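Local structure of hydrogenase maturation factor (Thermoanaerobacter tengcongensis, 3VTH) at residues Y129-I134 / C189-S194; S631-E636 / K666-A671; K672-V677 / F704-L709. The protein probably transfers the carbamoyl group of carbamoyl phosphate, at the cost of ATP, to the C-terminal cysteine of HypE during [NiFe]-hydrogenase maturation. All blocks are in the same frame, centred on the assembly; numbering follows the deposited sequence.

Contact 1 (Y129-I134 / C189-S194). With ZN (zinc ion), chain D.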
loop_
_atom_site.group_PDB
_atom_site.type_symbol
_atom_site.label_atom_id
_atom_site.label_comp_id
_atom_site.label_asym_id
_atom_site.label_seq_id
_atom_site.Cartn_x
_atom_site.Cartn_y
_atom_site.Cartn_z
ATOM N N TYR A 129 14.743 -29.183 7.352
ATOM C CA TYR A 129 14.407 -29.556 5.972
ATOM C C TYR A 129 12.899 -29.623 5.797
ATOM O O TYR A 129 12.222 -30.364 6.511
ATOM C CB TYR A 129 15.034 -30.909 5.626
ATOM C CG TYR A 129 14.769 -31.427 4.222
ATOM C CD1 TYR A 129 15.070 -30.654 3.091
ATOM C CD2 TYR A 129 14.256 -32.708 4.025
ATOM C CE1 TYR A 129 14.846 -31.144 1.796
ATOM C CE2 TYR A 129 14.035 -33.213 2.733
ATOM C CZ TYR A 129 14.322 -32.414 1.628
ATOM O OH TYR A 129 14.109 -32.904 0.359
ATOM N N ARG A 130 12.381 -28.807 4.878
ATOM C CA ARG A 130 10.949 -28.778 4.541
ATOM C C ARG A 130 10.048 -28.338 5.711
ATOM O O ARG A 130 8.836 -28.513 5.662
ATOM C CB ARG A 130 10.485 -30.131 3.948
ATOM C CG ARG A 130 11.246 -30.567 2.689
ATOM C CD ARG A 130 10.745 -31.939 2.144
ATOM N NE ARG A 130 9.289 -31.932 1.991
ATOM C CZ ARG A 130 8.642 -31.381 0.965
ATOM N NH1 ARG A 130 9.315 -30.807 -0.029
ATOM N NH2 ARG A 130 7.314 -31.403 0.929
ATOM N N TYR A 131 10.635 -27.743 6.748
ATOM C CA TYR A 131 9.846 -27.193 7.842
ATOM C C TYR A 131 9.068 -25.938 7.375
ATOM O O TYR A 131 9.668 -24.929 7.000
ATOM C CB TYR A 131 10.736 -26.922 9.069
ATOM C CG TYR A 131 10.051 -26.205 10.207
ATOM C CD1 TYR A 131 10.572 -25.023 10.706
ATOM C CD2 TYR A 131 8.885 -26.716 10.791
ATOM C CE1 TYR A 131 9.962 -24.356 11.767
ATOM C CE2 TYR A 131 8.254 -26.036 11.842
ATOM C CZ TYR A 131 8.804 -24.872 12.321
ATOM O OH TYR A 131 8.200 -24.194 13.350
ATOM N N PRO A 132 7.722 -26.018 7.370
ATOM C CA PRO A 132 6.864 -25.011 6.713
ATOM C C PRO A 132 6.829 -23.663 7.421
ATOM O O PRO A 132 6.236 -22.723 6.900
ATOM C CB PRO A 132 5.468 -25.655 6.773
ATOM C CG PRO A 132 5.720 -27.104 7.063
ATOM C CD PRO A 132 6.913 -27.106 7.942
ATOM N N PHE A 133 7.453 -23.562 8.600
ATOM C CA PHE A 133 7.442 -22.297 9.354
ATOM C C PHE A 133 8.839 -21.808 9.732
ATOM O O PHE A 133 9.020 -21.000 10.666
ATOM C CB PHE A 133 6.517 -22.404 10.579
ATOM C CG PHE A 133 5.095 -22.744 10.210
ATOM C CD1 PHE A 133 4.224 -21.754 9.769
ATOM C CD2 PHE A 133 4.660 -24.059 10.227
ATOM C CE1 PHE A 133 2.913 -22.074 9.388
ATOM C CE2 PHE A 133 3.354 -24.391 9.849
ATOM C CZ PHE A 133 2.486 -23.404 9.432
ATOM N N ILE A 134 9.825 -22.283 8.985
ATOM C CA ILE A 134 11.202 -21.835 9.184
ATOM C C ILE A 134 11.309 -20.303 9.116
ATOM O O ILE A 134 10.748 -19.676 8.218
ATOM C CB ILE A 134 12.173 -22.531 8.206
ATOM C CG1 ILE A 134 13.633 -22.269 8.605
ATOM C CG2 ILE A 134 11.869 -22.155 6.731
ATOM C CD1 ILE A 134 14.642 -23.209 7.887
ATOM N N CYS A 189 8.347 -28.465 18.018
ATOM C CA CYS A 189 7.796 -27.497 18.967
ATOM C C CYS A 189 7.022 -26.376 18.276
ATOM O O CYS A 189 6.416 -25.526 18.939
ATOM C CB CYS A 189 8.910 -26.924 19.862
ATOM S SG CYS A 189 10.094 -25.816 19.008
ATOM N N GLY A 190 7.046 -26.379 16.948
ATOM C CA GLY A 190 6.498 -25.268 16.183
ATOM C C GLY A 190 5.070 -25.500 15.715
ATOM O O GLY A 190 4.490 -26.548 15.979
ATOM N N PRO A 191 4.492 -24.503 15.030
ATOM C CA PRO A 191 3.188 -24.681 14.394
ATOM C C PRO A 191 3.230 -25.808 13.359
ATOM O O PRO A 191 4.305 -26.191 12.904
ATOM C CB PRO A 191 2.917 -23.333 13.706
ATOM C CG PRO A 191 4.167 -22.532 13.854
ATOM C CD PRO A 191 5.077 -23.168 14.806
ATOM N N SER A 192 2.059 -26.326 13.002
ATOM C CA SER A 192 1.940 -27.317 11.942
ATOM C C SER A 192 0.793 -26.996 10.967
ATOM O O SER A 192 -0.176 -26.296 11.305
ATOM C CB SER A 192 1.774 -28.712 12.546
ATOM O OG SER A 192 0.829 -28.691 13.595
ATOM N N LEU A 193 0.938 -27.497 9.748
ATOM C CA LEU A 193 -0.111 -27.436 8.741
ATOM C C LEU A 193 -1.243 -28.405 9.052
ATOM O O LEU A 193 -1.047 -29.448 9.696
ATOM C CB LEU A 193 0.458 -27.769 7.357
ATOM C CG LEU A 193 1.586 -26.858 6.853
ATOM C CD1 LEU A 193 2.257 -27.483 5.620
ATOM C CD2 LEU A 193 1.090 -25.430 6.588
ATOM N N SER A 194 -2.424 -28.057 8.558
ATOM C CA SER A 194 -3.570 -28.937 8.632
ATOM C C SER A 194 -4.314 -28.831 7.299
ATOM O O SER A 194 -4.689 -27.715 6.861
ATOM C CB SER A 194 -4.453 -28.549 9.827
ATOM O OG SER A 194 -5.689 -29.260 9.798
HETATM ZN ZN ZN D . 12.018 -26.979 18.476
#
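Pro191 sets CB and CG over one face of the Phe133 ring in a proline-aromatic CH-pi contact, and no hydrogen bond crosses between the two segments. Pro191 CB stands 4.0 Å from the centroid of the Phe133 ring, only 12° off the ring normal. CG of the same proline is 3.8 Å from Phe133 CG. The backbone of this proline touches the ring too: Pro191 O is 3.4 Å from Phe133 CD2. CG of Phe133 is anti to its carbonyl carbon (chi1 -59°), and the ring reaches on to Leu193. There Phe133 CZ meets Leu193 CD2 at 3.8 Å. The other branch of this leucine serves a different partner, with Leu193 CD1 3.8 Å from Pro132 CG. Leu193 thus spreads its two methyls over two consecutive residues of the type I turn 131-134. Tyr131 crosses Pro191 at about a right angle. Its phenol oxygen does the touching: Tyr131 OH is 3.5 Å from Gly190 CA and 3.6 Å from Pro191 CD.

The contact joins the two HypF zinc fingers. Segment 129-134 belongs to the first finger and 189-194 to the second. Cys189 SG binds a zinc ion at 2.3 Å, and Cys164, Cys167 and Cys186 complete the Cys4 site. Beyond Cys189 the chain passes into strand 193-196, an edge strand of the large mixed sheet. Ile313 of helix 312-320 touches both Pro132 and Leu193, while Ser192 N is hydrogen-bonded to Asn359 OD1.

Zinc holds the start of 189-194 through Cys189. With no hydrogen bond between the segments, their join across the two fingers must rest on shape and apolar burial.

Contact 2 (S631-E636 / K666-A671). With PO4 (phosphate ion), chain K.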
loop_
_atom_site.group_PDB
_atom_site.type_symbol
_atom_site.label_atom_id
_atom_site.label_comp_id
_atom_site.label_asym_id
_atom_site.label_seq_id
_atom_site.Cartn_x
_atom_site.Cartn_y
_atom_site.Cartn_z
ATOM N N SER A 631 2.283 7.894 -29.747
ATOM C CA SER A 631 2.108 9.110 -30.532
ATOM C C SER A 631 2.458 10.351 -29.730
ATOM O O SER A 631 2.370 10.355 -28.493
ATOM C CB SER A 631 0.677 9.216 -31.071
ATOM O OG SER A 631 0.503 10.391 -31.849
ATOM N N GLU A 632 2.849 11.396 -30.458
ATOM C CA GLU A 632 3.085 12.722 -29.887
ATOM C C GLU A 632 1.934 13.660 -30.229
ATOM O O GLU A 632 1.924 14.805 -29.799
ATOM C CB GLU A 632 4.404 13.320 -30.409
ATOM C CG GLU A 632 5.664 12.560 -30.005
ATOM C CD GLU A 632 5.902 12.591 -28.513
ATOM O OE1 GLU A 632 6.298 11.551 -27.945
ATOM O OE2 GLU A 632 5.685 13.652 -27.897
ATOM N N GLU A 633 0.969 13.175 -31.006
ATOM C CA GLU A 633 -0.155 14.005 -31.427
ATOM C C GLU A 633 -1.129 14.262 -30.274
ATOM O O GLU A 633 -1.164 13.516 -29.293
ATOM C CB GLU A 633 -0.884 13.400 -32.633
ATOM C CG GLU A 633 -0.005 13.220 -33.886
ATOM C CD GLU A 633 0.710 14.497 -34.313
ATOM O OE1 GLU A 633 1.954 14.466 -34.419
ATOM O OE2 GLU A 633 0.039 15.528 -34.545
ATOM N N TYR A 634 -1.918 15.324 -30.405
ATOM C CA TYR A 634 -2.827 15.722 -29.330
ATOM C C TYR A 634 -3.960 16.589 -29.855
ATOM O O TYR A 634 -3.980 16.984 -31.026
ATOM C CB TYR A 634 -2.058 16.437 -28.211
ATOM C CG TYR A 634 -1.523 17.783 -28.613
ATOM C CD1 TYR A 634 -2.286 18.932 -28.407
ATOM C CD2 TYR A 634 -0.270 17.920 -29.210
ATOM C CE1 TYR A 634 -1.825 20.183 -28.778
ATOM C CE2 TYR A 634 0.206 19.181 -29.588
ATOM C CZ TYR A 634 -0.586 20.303 -29.359
ATOM O OH TYR A 634 -0.164 21.565 -29.709
ATOM N N TYR A 635 -4.904 16.882 -28.976
ATOM C CA TYR A 635 -6.075 17.646 -29.347
ATOM C C TYR A 635 -5.927 19.102 -28.901
ATOM O O TYR A 635 -5.233 19.389 -27.930
ATOM C CB TYR A 635 -7.323 17.018 -28.707
ATOM C CG TYR A 635 -7.642 15.649 -29.260
ATOM C CD1 TYR A 635 -8.068 15.503 -30.583
ATOM C CD2 TYR A 635 -7.505 14.499 -28.478
ATOM C CE1 TYR A 635 -8.369 14.271 -31.104
ATOM C CE2 TYR A 635 -7.800 13.243 -29.001
ATOM C CZ TYR A 635 -8.233 13.143 -30.319
ATOM O OH TYR A 635 -8.530 11.924 -30.877
ATOM N N GLU A 636 -6.579 20.003 -29.621
ATOM C CA GLU A 636 -6.645 21.403 -29.243
ATOM C C GLU A 636 -7.493 21.609 -27.974
ATOM O O GLU A 636 -8.510 20.936 -27.770
ATOM C CB GLU A 636 -7.220 22.216 -30.402
ATOM C CG GLU A 636 -7.216 23.720 -30.181
ATOM C CD GLU A 636 -8.377 24.427 -30.871
ATOM O OE1 GLU A 636 -8.130 25.440 -31.559
ATOM O OE2 GLU A 636 -9.538 23.980 -30.719
ATOM N N LYS A 666 -8.655 3.196 -31.860
ATOM C CA LYS A 666 -8.840 3.543 -30.451
ATOM C C LYS A 666 -7.520 3.827 -29.727
ATOM O O LYS A 666 -7.449 4.723 -28.887
ATOM C CB LYS A 666 -9.590 2.423 -29.722
ATOM C CG LYS A 666 -11.090 2.342 -30.043
ATOM C CD LYS A 666 -11.842 1.631 -28.907
ATOM C CE LYS A 666 -12.345 0.266 -29.321
ATOM N NZ LYS A 666 -13.556 0.404 -30.188
ATOM N N SER A 667 -6.492 3.052 -30.069
ATOM C CA SER A 667 -5.143 3.197 -29.519
ATOM C C SER A 667 -4.563 4.584 -29.781
ATOM O O SER A 667 -3.975 5.197 -28.892
ATOM C CB SER A 667 -4.202 2.128 -30.105
ATOM O OG SER A 667 -4.084 2.294 -31.515
ATOM N N TYR A 668 -4.737 5.056 -31.009
ATOM C CA TYR A 668 -4.277 6.371 -31.434
ATOM C C TYR A 668 -5.063 7.497 -30.770
ATOM O O TYR A 668 -4.482 8.464 -30.300
ATOM C CB TYR A 668 -4.366 6.455 -32.966
ATOM C CG TYR A 668 -3.896 7.754 -33.572
ATOM C CD1 TYR A 668 -2.542 8.097 -33.577
ATOM C CD2 TYR A 668 -4.800 8.624 -34.167
ATOM C CE1 TYR A 668 -2.102 9.279 -34.154
ATOM C CE2 TYR A 668 -4.371 9.805 -34.755
ATOM C CZ TYR A 668 -3.019 10.130 -34.746
ATOM O OH TYR A 668 -2.593 11.313 -35.329
ATOM N N ILE A 669 -6.383 7.363 -30.709
ATOM C CA ILE A 669 -7.232 8.348 -30.030
ATOM C C ILE A 669 -6.881 8.450 -28.538
ATOM O O ILE A 669 -6.824 9.534 -27.962
ATOM C CB ILE A 669 -8.720 7.992 -30.204
ATOM C CG1 ILE A 669 -9.128 8.135 -31.680
ATOM C CG2 ILE A 669 -9.595 8.863 -29.305
ATOM C CD1 ILE A 669 -10.518 7.619 -31.985
ATOM N N SER A 670 -6.642 7.311 -27.913
ATOM C CA SER A 670 -6.291 7.304 -26.493
ATOM C C SER A 670 -4.976 8.042 -26.266
ATOM O O SER A 670 -4.862 8.848 -25.339
ATOM C CB SER A 670 -6.174 5.867 -25.984
ATOM O OG SER A 670 -5.852 5.883 -24.600
ATOM N N ALA A 671 -3.983 7.758 -27.110
ATOM C CA ALA A 671 -2.691 8.424 -27.007
ATOM C C ALA A 671 -2.857 9.946 -27.133
ATOM O O ALA A 671 -2.309 10.701 -26.335
ATOM C CB ALA A 671 -1.711 7.877 -28.054
HETATM P P PO4 K . 3.134 10.642 -34.162
HETATM O O1 PO4 K . 3.959 9.393 -33.931
HETATM O O2 PO4 K . 3.607 11.343 -35.419
HETATM O O3 PO4 K . 1.673 10.260 -34.313
HETATM O O4 PO4 K . 3.352 11.580 -33.001
#
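An ST turn at Ser631 lies in the loop between helix 619-626 and strand 639-641, which packs on the first turns of helix 666-692 in the Kae1-like part of the chain. Ser631 OG accepts from Glu633 N at 2.9 Å, with an N-H...O angle of 162°. The same oxygen donates to O3 of a phosphate ion, probably from the crystallisation liquor, at 2.7 Å. Glu632 N holds O4 of that ion, so the turn grips the anion with one hydroxyl and one amide. With CG anti to the backbone N (chi1 -179°), the Tyr668 ring extends to this turn. Its CE1 lies 3.7 Å from Ser631 OG, and phosphate O3 is at the ring edge, in its plane. Tyr668 OH meets the aliphatic Glu633 CG at 3.5 Å. The carboxylate of Glu633 is turned nearly parallel to the ring, 17° between planes, and the bend at chi2 turns it off the helix. Beside the turn, Ser631 CB packs on Ala671 CB at 4.1 Å.

The contact is plain packing of a loop on a helix, away from the annotated sites. Tyr635 closes its other end. Its phenol oxygen is hydrogen-bonded to Asp659 OD2 of helix 649-662, and the same Tyr635 OH lies 3.6 Å from Ile669 CG2.

Contact 3 (K672-V677 / F704-L709). With AP2 (phosphomethylphosphonic acid adenosyl ester), chain H.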
loop_
_atom_site.group_PDB
_atom_site.type_symbol
_atom_site.label_atom_id
_atom_site.label_comp_id
_atom_site.label_asym_id
_atom_site.label_seq_id
_atom_site.Cartn_x
_atom_site.Cartn_y
_atom_site.Cartn_z
ATOM N N LYS A 672 -3.631 10.378 -28.127
ATOM C CA LYS A 672 -3.896 11.809 -28.351
ATOM C C LYS A 672 -4.597 12.441 -27.147
ATOM O O LYS A 672 -4.311 13.589 -26.765
ATOM C CB LYS A 672 -4.757 11.994 -29.604
ATOM C CG LYS A 672 -4.036 11.754 -30.951
ATOM C CD LYS A 672 -4.977 12.021 -32.145
ATOM C CE LYS A 672 -5.160 13.510 -32.426
ATOM N NZ LYS A 672 -5.981 13.722 -33.652
ATOM N N PHE A 673 -5.542 11.714 -26.572
ATOM C CA PHE A 673 -6.230 12.189 -25.373
ATOM C C PHE A 673 -5.277 12.321 -24.174
ATOM O O PHE A 673 -5.299 13.352 -23.486
ATOM C CB PHE A 673 -7.447 11.305 -25.042
ATOM C CG PHE A 673 -8.012 11.537 -23.675
ATOM C CD1 PHE A 673 -8.597 12.760 -23.343
ATOM C CD2 PHE A 673 -7.950 10.534 -22.709
ATOM C CE1 PHE A 673 -9.103 12.989 -22.047
ATOM C CE2 PHE A 673 -8.460 10.745 -21.419
ATOM C CZ PHE A 673 -9.036 11.973 -21.087
ATOM N N HIS A 674 -4.456 11.294 -23.918
ATOM C CA HIS A 674 -3.488 11.340 -22.798
ATOM C C HIS A 674 -2.551 12.548 -22.975
ATOM O O HIS A 674 -2.304 13.303 -22.033
ATOM C CB HIS A 674 -2.662 10.054 -22.714
ATOM C CG HIS A 674 -3.358 8.906 -22.043
ATOM N ND1 HIS A 674 -4.305 8.131 -22.678
ATOM C CD2 HIS A 674 -3.216 8.382 -20.798
ATOM C CE1 HIS A 674 -4.721 7.183 -21.851
ATOM N NE2 HIS A 674 -4.071 7.310 -20.705
ATOM N N ASN A 675 -2.054 12.732 -24.195
ATOM C CA ASN A 675 -1.144 13.843 -24.490
ATOM C C ASN A 675 -1.772 15.218 -24.289
ATOM O O ASN A 675 -1.092 16.162 -23.877
ATOM C CB ASN A 675 -0.603 13.750 -25.918
ATOM C CG ASN A 675 0.348 12.594 -26.117
ATOM O OD1 ASN A 675 0.990 12.100 -25.171
ATOM N ND2 ASN A 675 0.450 12.147 -27.366
ATOM N N THR A 676 -3.059 15.325 -24.606
ATOM C CA THR A 676 -3.828 16.541 -24.386
ATOM C C THR A 676 -3.862 16.922 -22.883
ATOM O O THR A 676 -3.587 18.073 -22.505
ATOM C CB THR A 676 -5.255 16.380 -24.929
ATOM O OG1 THR A 676 -5.190 15.989 -26.308
ATOM C CG2 THR A 676 -6.043 17.705 -24.812
ATOM N N VAL A 677 -4.199 15.959 -22.042
ATOM C CA VAL A 677 -4.222 16.197 -20.588
ATOM C C VAL A 677 -2.826 16.643 -20.127
ATOM O O VAL A 677 -2.693 17.670 -19.466
ATOM C CB VAL A 677 -4.683 14.957 -19.822
ATOM C CG1 VAL A 677 -4.538 15.154 -18.288
ATOM C CG2 VAL A 677 -6.128 14.604 -20.209
ATOM N N PHE A 704 -3.248 9.691 -11.159
ATOM C CA PHE A 704 -1.805 9.493 -11.355
ATOM C C PHE A 704 -1.289 8.063 -11.145
ATOM O O PHE A 704 -0.094 7.794 -11.290
ATOM C CB PHE A 704 -0.999 10.563 -10.625
ATOM C CG PHE A 704 -1.083 11.893 -11.286
ATOM C CD1 PHE A 704 -0.482 12.092 -12.537
ATOM C CD2 PHE A 704 -1.804 12.932 -10.713
ATOM C CE1 PHE A 704 -0.562 13.338 -13.186
ATOM C CE2 PHE A 704 -1.902 14.175 -11.358
ATOM C CZ PHE A 704 -1.292 14.380 -12.594
ATOM N N GLN A 705 -2.207 7.140 -10.886
ATOM C CA GLN A 705 -1.938 5.718 -11.100
ATOM C C GLN A 705 -1.715 5.388 -12.586
ATOM O O GLN A 705 -1.157 4.340 -12.918
ATOM C CB GLN A 705 -3.086 4.874 -10.563
ATOM C CG GLN A 705 -3.223 4.925 -9.032
ATOM C CD GLN A 705 -4.515 4.308 -8.572
ATOM O OE1 GLN A 705 -5.605 4.820 -8.868
ATOM N NE2 GLN A 705 -4.415 3.209 -7.845
ATOM N N ASN A 706 -2.149 6.284 -13.465
ATOM C CA ASN A 706 -1.879 6.158 -14.899
ATOM C C ASN A 706 -0.382 6.406 -15.119
ATOM O O ASN A 706 0.115 7.525 -14.870
ATOM C CB ASN A 706 -2.735 7.185 -15.654
ATOM C CG ASN A 706 -2.659 7.037 -17.156
ATOM O OD1 ASN A 706 -1.586 7.094 -17.743
ATOM N ND2 ASN A 706 -3.810 6.839 -17.785
ATOM N N ARG A 707 0.336 5.367 -15.549
ATOM C CA ARG A 707 1.795 5.428 -15.686
ATOM C C ARG A 707 2.248 6.508 -16.692
ATOM O O ARG A 707 3.228 7.215 -16.467
ATOM C CB ARG A 707 2.363 4.059 -16.108
ATOM C CG ARG A 707 2.130 2.935 -15.096
ATOM C CD ARG A 707 2.602 1.573 -15.640
ATOM N NE ARG A 707 4.016 1.637 -16.016
ATOM C CZ ARG A 707 5.033 1.307 -15.213
ATOM N NH1 ARG A 707 4.811 0.864 -13.979
ATOM N NH2 ARG A 707 6.281 1.429 -15.652
ATOM N N TYR A 708 1.512 6.612 -17.791
ATOM C CA TYR A 708 1.819 7.532 -18.863
ATOM C C TYR A 708 1.626 8.990 -18.429
ATOM O O TYR A 708 2.548 9.801 -18.572
ATOM C CB TYR A 708 0.963 7.200 -20.081
ATOM C CG TYR A 708 1.372 7.933 -21.337
ATOM C CD1 TYR A 708 2.437 7.472 -22.126
ATOM C CD2 TYR A 708 0.685 9.074 -21.746
ATOM C CE1 TYR A 708 2.815 8.146 -23.294
ATOM C CE2 TYR A 708 1.045 9.750 -22.909
ATOM C CZ TYR A 708 2.120 9.283 -23.671
ATOM O OH TYR A 708 2.451 9.962 -24.821
ATOM N N LEU A 709 0.449 9.316 -17.888
ATOM C CA LEU A 709 0.201 10.661 -17.346
ATOM C C LEU A 709 1.274 11.101 -16.361
ATOM O O LEU A 709 1.795 12.211 -16.447
ATOM C CB LEU A 709 -1.156 10.745 -16.628
ATOM C CG LEU A 709 -2.469 10.714 -17.403
ATOM C CD1 LEU A 709 -3.617 11.061 -16.461
ATOM C CD2 LEU A 709 -2.460 11.666 -18.610
HETATM P PB AP2 H . -11.665 9.343 -5.459
HETATM O O1B AP2 H . -11.814 9.498 -6.952
HETATM O O2B AP2 H . -10.915 10.425 -4.746
HETATM O O3B AP2 H . -12.959 8.929 -4.804
HETATM C C3A AP2 H . -10.625 7.864 -5.326
HETATM P PA AP2 H . -8.924 8.058 -5.933
HETATM O O1A AP2 H . -8.299 6.759 -5.445
HETATM O O2A AP2 H . -8.250 9.372 -5.619
HETATM O "O5'" AP2 H . -9.064 8.033 -7.546
HETATM C "C5'" AP2 H . -9.436 6.803 -8.156
HETATM C "C4'" AP2 H . -9.846 7.164 -9.565
HETATM O "O4'" AP2 H . -8.685 7.473 -10.337
HETATM C "C3'" AP2 H . -10.509 6.012 -10.293
HETATM O "O3'" AP2 H . -11.879 5.882 -9.899
HETATM C "C2'" AP2 H . -10.317 6.459 -11.729
HETATM O "O2'" AP2 H . -11.363 7.395 -12.014
HETATM C "C1'" AP2 H . -8.946 7.148 -11.709
HETATM N N9 AP2 H . -7.960 6.179 -12.270
HETATM C C8 AP2 H . -7.589 4.980 -11.756
HETATM N N7 AP2 H . -6.705 4.337 -12.566
HETATM C C5 AP2 H . -6.491 5.134 -13.631
HETATM C C6 AP2 H . -5.675 5.067 -14.870
HETATM N N6 AP2 H . -4.879 4.000 -15.134
HETATM N N1 AP2 H . -5.760 6.118 -15.732
HETATM C C2 AP2 H . -6.527 7.202 -15.486
HETATM N N3 AP2 H . -7.303 7.319 -14.386
HETATM C C4 AP2 H . -7.324 6.335 -13.443
#
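The His674 and Tyr708 rings stand nearly perpendicular, planes 86° apart, and each takes a polar partner at its edge. At the edge of His674 lies the Asn706 amide. Asn706 ND2 donates to His674 NE2 at 3.0 Å, with an N-H...N angle of 156°, from close to the ring plane. The amide itself is turned 50° against the ring. At the edge of Tyr708, in plane, lies Asn675 OD1. Tyr708 OH donates to it at 2.6 Å, in the carbonyl plane and on a lone pair. His674 CB comes obliquely against the Tyr708 ring, 3.6 Å from CD2.

Asn706 does three jobs with one side chain. Its ND2 also donates to N1 of the bound AP2 adenine at 2.9 Å. Its OD1 caps helix 707-719 by accepting from Leu709 N at 3.0 Å, with the donor above the carbonyl plane. CG of Asn706 is anti to the backbone N. His674 ND1 is hydrogen-bonded to Ser670 O one turn back in its own helix. Ser670 O can only accept, so ND1 donates there, which is consistent with NE2 being the acceptor for Asn706 ND2. His674 thus sits in the second shell and is well placed to orient the amide that binds the adenine. This belongs to the nucleotide pocket of the Kae1-like, actin-type ATPase fold, where Thr509, Glu625, Gly702 and Asp734 also hold AP2.

Leu709 CD2 packs on Val677 CG1 at 4.1 Å and also lies 3.8 Å from the carbonyl oxygen His674 O.

The buried contact sets the N-terminal half of helix 666-692 against the N-terminal end of helix 707-719. Phe601 of helix 597-607 touches Asn706 and Leu709, while Glu625 of helix 619-626 touches His674 and Asn706.

How the contacts relate
From the N terminus, contact 1 comes first. It closes a loop of 54 residues and joins the two zinc fingers at the edge of the large mixed sheet. Contact 2 follows far along the chain and closes a loop of 29 residues. Contact 3 closes one of 26. The three loops run in series and none crosses another. Contact 1 lies on the opposite side of the chain's centre, its own centre 48 Å or more from the centres of the others. Contacts 2 and 3 share helix 666-692 and touch directly. Thr676 and Asn675 of 672-677 probably hydrogen-bond Tyr635 N and Ser631 O, linking segment 631-636 to the part of helix 666-692 used by contact 3.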